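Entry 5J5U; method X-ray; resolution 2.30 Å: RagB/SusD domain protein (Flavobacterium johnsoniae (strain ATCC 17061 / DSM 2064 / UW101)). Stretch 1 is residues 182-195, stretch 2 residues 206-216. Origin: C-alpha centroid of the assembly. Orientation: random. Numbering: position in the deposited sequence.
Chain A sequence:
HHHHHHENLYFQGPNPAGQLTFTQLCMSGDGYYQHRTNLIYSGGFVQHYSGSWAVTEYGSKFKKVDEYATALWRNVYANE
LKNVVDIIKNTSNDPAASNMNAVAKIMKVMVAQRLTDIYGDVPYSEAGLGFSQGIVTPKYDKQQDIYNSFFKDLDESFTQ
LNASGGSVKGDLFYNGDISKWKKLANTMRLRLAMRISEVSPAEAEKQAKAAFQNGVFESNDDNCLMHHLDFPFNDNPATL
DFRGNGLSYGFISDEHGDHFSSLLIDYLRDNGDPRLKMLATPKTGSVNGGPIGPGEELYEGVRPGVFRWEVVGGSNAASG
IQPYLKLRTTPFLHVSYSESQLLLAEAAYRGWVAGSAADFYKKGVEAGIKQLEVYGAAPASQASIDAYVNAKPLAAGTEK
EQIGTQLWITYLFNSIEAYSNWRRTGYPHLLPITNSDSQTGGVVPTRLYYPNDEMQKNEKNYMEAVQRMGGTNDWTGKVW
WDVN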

# COMPACT_ATOMS: atom_id res chain seq x y z
N LYS A 182 -3.40 19.85 -0.63
CA LYS A 182 -2.50 20.22 0.46
C LYS A 182 -2.39 19.10 1.49
O LYS A 182 -1.29 18.62 1.80
CB LYS A 182 -2.97 21.51 1.13
CG LYS A 182 -2.76 22.74 0.26
CD LYS A 182 -3.25 24.02 0.92
CE LYS A 182 -2.65 25.24 0.22
NZ LYS A 182 -1.53 25.88 0.98
N LYS A 183 -3.54 18.66 1.99
CA LYS A 183 -3.56 17.62 3.02
C LYS A 183 -3.05 16.27 2.51
O LYS A 183 -2.44 15.52 3.27
CB LYS A 183 -4.97 17.47 3.59
CG LYS A 183 -5.54 18.79 4.09
CD LYS A 183 -6.89 18.60 4.75
CE LYS A 183 -8.00 18.88 3.74
NZ LYS A 183 -9.33 18.62 4.35
N LEU A 184 -3.27 15.97 1.22
CA LEU A 184 -2.71 14.75 0.62
C LEU A 184 -1.19 14.82 0.63
O LEU A 184 -0.52 13.83 0.94
CB LEU A 184 -3.19 14.55 -0.82
CG LEU A 184 -2.42 13.43 -1.56
CD1 LEU A 184 -2.75 12.07 -0.99
CD2 LEU A 184 -2.67 13.46 -3.06
N ALA A 185 -0.67 16.01 0.32
CA ALA A 185 0.76 16.24 0.35
C ALA A 185 1.32 15.99 1.74
O ALA A 185 2.34 15.30 1.90
CB ALA A 185 1.07 17.66 -0.10
N ASN A 186 0.64 16.50 2.76
CA ASN A 186 1.12 16.33 4.13
C ASN A 186 0.98 14.89 4.68
O ASN A 186 1.79 14.46 5.52
CB ASN A 186 0.39 17.30 5.06
CG ASN A 186 0.80 18.73 4.83
OD1 ASN A 186 1.98 19.03 4.60
ND2 ASN A 186 -0.18 19.64 4.86
N THR A 187 -0.05 14.18 4.25
CA THR A 187 -0.26 12.81 4.69
C THR A 187 0.81 11.91 4.06
O THR A 187 1.41 11.08 4.76
CB THR A 187 -1.68 12.32 4.34
OG1 THR A 187 -2.63 13.27 4.85
CG2 THR A 187 -1.96 10.96 4.97
N MET A 188 1.06 12.10 2.77
CA MET A 188 2.18 11.42 2.11
C MET A 188 3.49 11.71 2.85
O MET A 188 4.31 10.81 3.08
CB MET A 188 2.29 11.83 0.64
CG MET A 188 1.30 11.11 -0.29
SD MET A 188 1.59 9.31 -0.28
CE MET A 188 3.19 9.20 -1.07
N ARG A 189 3.68 12.98 3.22
CA ARG A 189 4.89 13.39 3.94
C ARG A 189 5.05 12.61 5.23
O ARG A 189 6.14 12.13 5.55
CB ARG A 189 4.85 14.89 4.22
CG ARG A 189 6.05 15.42 5.00
CD ARG A 189 6.10 16.92 4.82
NE ARG A 189 7.26 17.54 5.45
CZ ARG A 189 7.53 18.84 5.34
NH1 ARG A 189 6.73 19.63 4.65
NH2 ARG A 189 8.62 19.34 5.92
N LEU A 190 3.95 12.46 5.96
CA LEU A 190 3.95 11.68 7.21
C LEU A 190 4.24 10.17 6.98
O LEU A 190 4.89 9.51 7.80
CB LEU A 190 2.61 11.86 7.93
CG LEU A 190 2.40 11.14 9.26
CD1 LEU A 190 3.38 11.62 10.30
CD2 LEU A 190 0.97 11.35 9.73
N ARG A 191 3.68 9.63 5.90
CA ARG A 191 3.93 8.24 5.53
C ARG A 191 5.43 8.02 5.29
O ARG A 191 6.04 7.05 5.77
CB ARG A 191 3.10 7.86 4.29
CG ARG A 191 3.48 6.53 3.67
CD ARG A 191 2.89 6.34 2.29
NE ARG A 191 1.49 5.94 2.35
CZ ARG A 191 0.79 5.56 1.30
NH1 ARG A 191 1.37 5.52 0.10
NH2 ARG A 191 -0.49 5.20 1.45
N LEU A 192 6.03 8.94 4.54
CA LEU A 192 7.47 8.86 4.26
C LEU A 192 8.28 9.09 5.56
O LEU A 192 9.30 8.43 5.79
CB LEU A 192 7.85 9.87 3.17
CG LEU A 192 7.11 9.57 1.86
CD1 LEU A 192 7.14 10.72 0.90
CD2 LEU A 192 7.66 8.33 1.18
N ALA A 193 7.81 10.00 6.41
CA ALA A 193 8.50 10.26 7.65
C ALA A 193 8.55 9.03 8.51
O ALA A 193 9.61 8.67 9.03
CB ALA A 193 7.84 11.40 8.43
N MET A 194 7.41 8.36 8.67
CA MET A 194 7.40 7.16 9.49
C MET A 194 8.24 6.07 8.84
O MET A 194 8.90 5.29 9.53
CB MET A 194 5.98 6.68 9.76
CG MET A 194 5.18 7.65 10.65
SD MET A 194 5.98 8.19 12.20
CE MET A 194 6.80 9.64 11.66
N ARG A 195 8.27 6.05 7.51
CA ARG A 195 8.98 4.95 6.87
C ARG A 195 10.49 5.00 7.17
O ARG A 195 11.15 3.97 7.18
CB ARG A 195 8.71 4.92 5.35
CG ARG A 195 9.11 3.59 4.72
CD ARG A 195 8.10 3.18 3.66
NE ARG A 195 6.79 2.89 4.24
CZ ARG A 195 5.65 3.04 3.58
NH1 ARG A 195 5.68 3.46 2.32
NH2 ARG A 195 4.48 2.76 4.17
N LYS A 206 11.42 15.11 12.62
CA LYS A 206 11.30 16.44 12.04
C LYS A 206 10.18 16.50 11.00
O LYS A 206 9.32 17.39 11.02
CB LYS A 206 12.63 16.85 11.41
CG LYS A 206 12.63 18.24 10.80
CD LYS A 206 13.93 18.49 10.03
CE LYS A 206 14.00 19.91 9.52
NZ LYS A 206 15.02 19.99 8.45
N GLN A 207 10.20 15.53 10.09
CA GLN A 207 9.26 15.51 8.97
C GLN A 207 7.83 15.10 9.40
O GLN A 207 6.84 15.58 8.82
CB GLN A 207 9.78 14.57 7.90
CG GLN A 207 11.10 15.01 7.32
CD GLN A 207 10.98 16.26 6.49
OE1 GLN A 207 9.89 16.59 6.01
NE2 GLN A 207 12.09 16.95 6.30
N ALA A 208 7.72 14.22 10.39
CA ALA A 208 6.41 13.87 10.96
C ALA A 208 5.76 15.09 11.56
O ALA A 208 4.65 15.45 11.17
CB ALA A 208 6.55 12.84 12.00
N LYS A 209 6.44 15.70 12.53
CA LYS A 209 6.00 16.96 13.12
C LYS A 209 5.59 17.97 12.05
O LYS A 209 4.48 18.51 12.11
CB LYS A 209 7.10 17.55 14.00
CG LYS A 209 6.59 18.64 14.93
CD LYS A 209 7.69 19.20 15.81
CE LYS A 209 7.19 20.37 16.64
NZ LYS A 209 8.31 20.90 17.45
N ALA A 210 6.46 18.22 11.07
CA ALA A 210 6.14 19.16 9.99
C ALA A 210 4.84 18.79 9.25
O ALA A 210 3.99 19.66 8.97
CB ALA A 210 7.27 19.25 9.01
N ALA A 211 4.68 17.50 8.97
CA ALA A 211 3.49 17.01 8.27
C ALA A 211 2.26 17.29 9.12
O ALA A 211 1.25 17.81 8.64
CB ALA A 211 3.62 15.52 7.97
N PHE A 212 2.35 16.92 10.38
CA PHE A 212 1.27 17.08 11.33
C PHE A 212 0.80 18.53 11.43
O PHE A 212 -0.40 18.82 11.42
CB PHE A 212 1.71 16.57 12.69
CG PHE A 212 0.67 16.74 13.76
CD1 PHE A 212 -0.64 16.38 13.52
CD2 PHE A 212 1.02 17.25 15.00
CE1 PHE A 212 -1.60 16.53 14.51
CE2 PHE A 212 0.07 17.40 15.98
CZ PHE A 212 -1.24 17.04 15.74
N GLN A 213 1.75 19.46 11.50
CA GLN A 213 1.38 20.85 11.73
C GLN A 213 0.87 21.50 10.46
O GLN A 213 -0.07 22.30 10.51
CB GLN A 213 2.57 21.61 12.32
CG GLN A 213 2.98 21.08 13.69
CD GLN A 213 4.02 21.94 14.39
OE1 GLN A 213 4.90 22.53 13.75
NE2 GLN A 213 3.92 22.03 15.71
N ASN A 214 1.41 21.12 9.30
CA ASN A 214 0.87 21.64 8.05
C ASN A 214 -0.56 21.14 7.79
O ASN A 214 -1.34 21.79 7.08
CB ASN A 214 1.76 21.23 6.88
CG ASN A 214 3.07 21.98 6.84
OD1 ASN A 214 3.44 22.66 7.80
ND2 ASN A 214 3.79 21.86 5.72
N GLY A 215 -0.90 19.98 8.35
CA GLY A 215 -2.26 19.46 8.28
C GLY A 215 -2.50 18.26 7.39
O GLY A 215 -2.54 18.39 6.16
N VAL A 216 -2.71 17.08 7.99
CA VAL A 216 -3.01 15.89 7.19
C VAL A 216 -4.51 15.73 6.98
O VAL A 216 -5.28 16.65 7.23
CB VAL A 216 -2.42 14.61 7.84
CG1 VAL A 216 -0.90 14.66 7.85
CG2 VAL A 216 -2.99 14.38 9.25

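How do the two backbones lie against each other? Residues 182-195 form one continuous helix, and residues 206-214 belong to a second that runs nearly antiparallel to it, with 161° between their N-to-C directions. The axes approach to 8.1 Å, a close spacing that small residues permit: the CA atoms of Asn 186 and Ala 211 are 4.8 Å apart, and those of Leu 190 and Ala 208 are 5.0 Å apart. At Ala 211 the side chain is a single methyl, and the backbones come close enough for its CB to lie 3.2 Å from Asn 186 O.

What happens where the second stretch leaves helical geometry? Gly 215 departs from it with a positive phi of 109°, and at its backbone angles a CB would be jammed against the carbonyl oxygen of the preceding residue, so the turn calls for glycine. Its own carbonyl faces the first helix. Asn 186 ND2 donates a hydrogen bond to Gly 215 O at 3.0 Å, and Lys 183 CA adds a CA-H...O contact to Gly 215 O at 3.4 Å. The side chain of Asn 186 thus ties the first helix to the backbone at Gly 215. The chain then continues into Val 216, whose CA comes within 4.5 Å of Lys 183 CA.

How does a residue as long and polar as Arg 189 fit between closely packed helices? Its extended side chain, with chi1 to chi3 all t, sits as a knob among Gln 207, Ala 210, Ala 211 and Asn 214. Gln 207 OE1 lies at the guanidinium edge, where N-H groups point outward, and accepts a hydrogen bond from Arg 189 NE at 2.9 Å and a weak one from Arg 189 NH2 at 3.0 Å. Ala 210 CB covers one face of the group, while the aliphatic part of the arginine packs on Ala 211, with Arg 189 CG 3.8 Å from Ala 211 CB.

Which side chains supply the apolar contact? Leu 190 spans several partners: its CB is 3.8 Å from Ala 211 CB, its CD1 is 3.8 Å from Ala 208 CB, and its CD2 is 4.2 Å from Val 216 CG1. Farther along the first helix, Met 194 CE presses to 3.2 Å from Ala 208 CB, and Ala 193 CB lies 3.8 Å from Gln 207 CB. Thr 187 also borders Val 216, with OG1 3.3 Å from Val 216 CB, yet its hydroxyl is bonded within its own helix, Thr 187 OG1 donating to Lys 183 O at 2.8 Å.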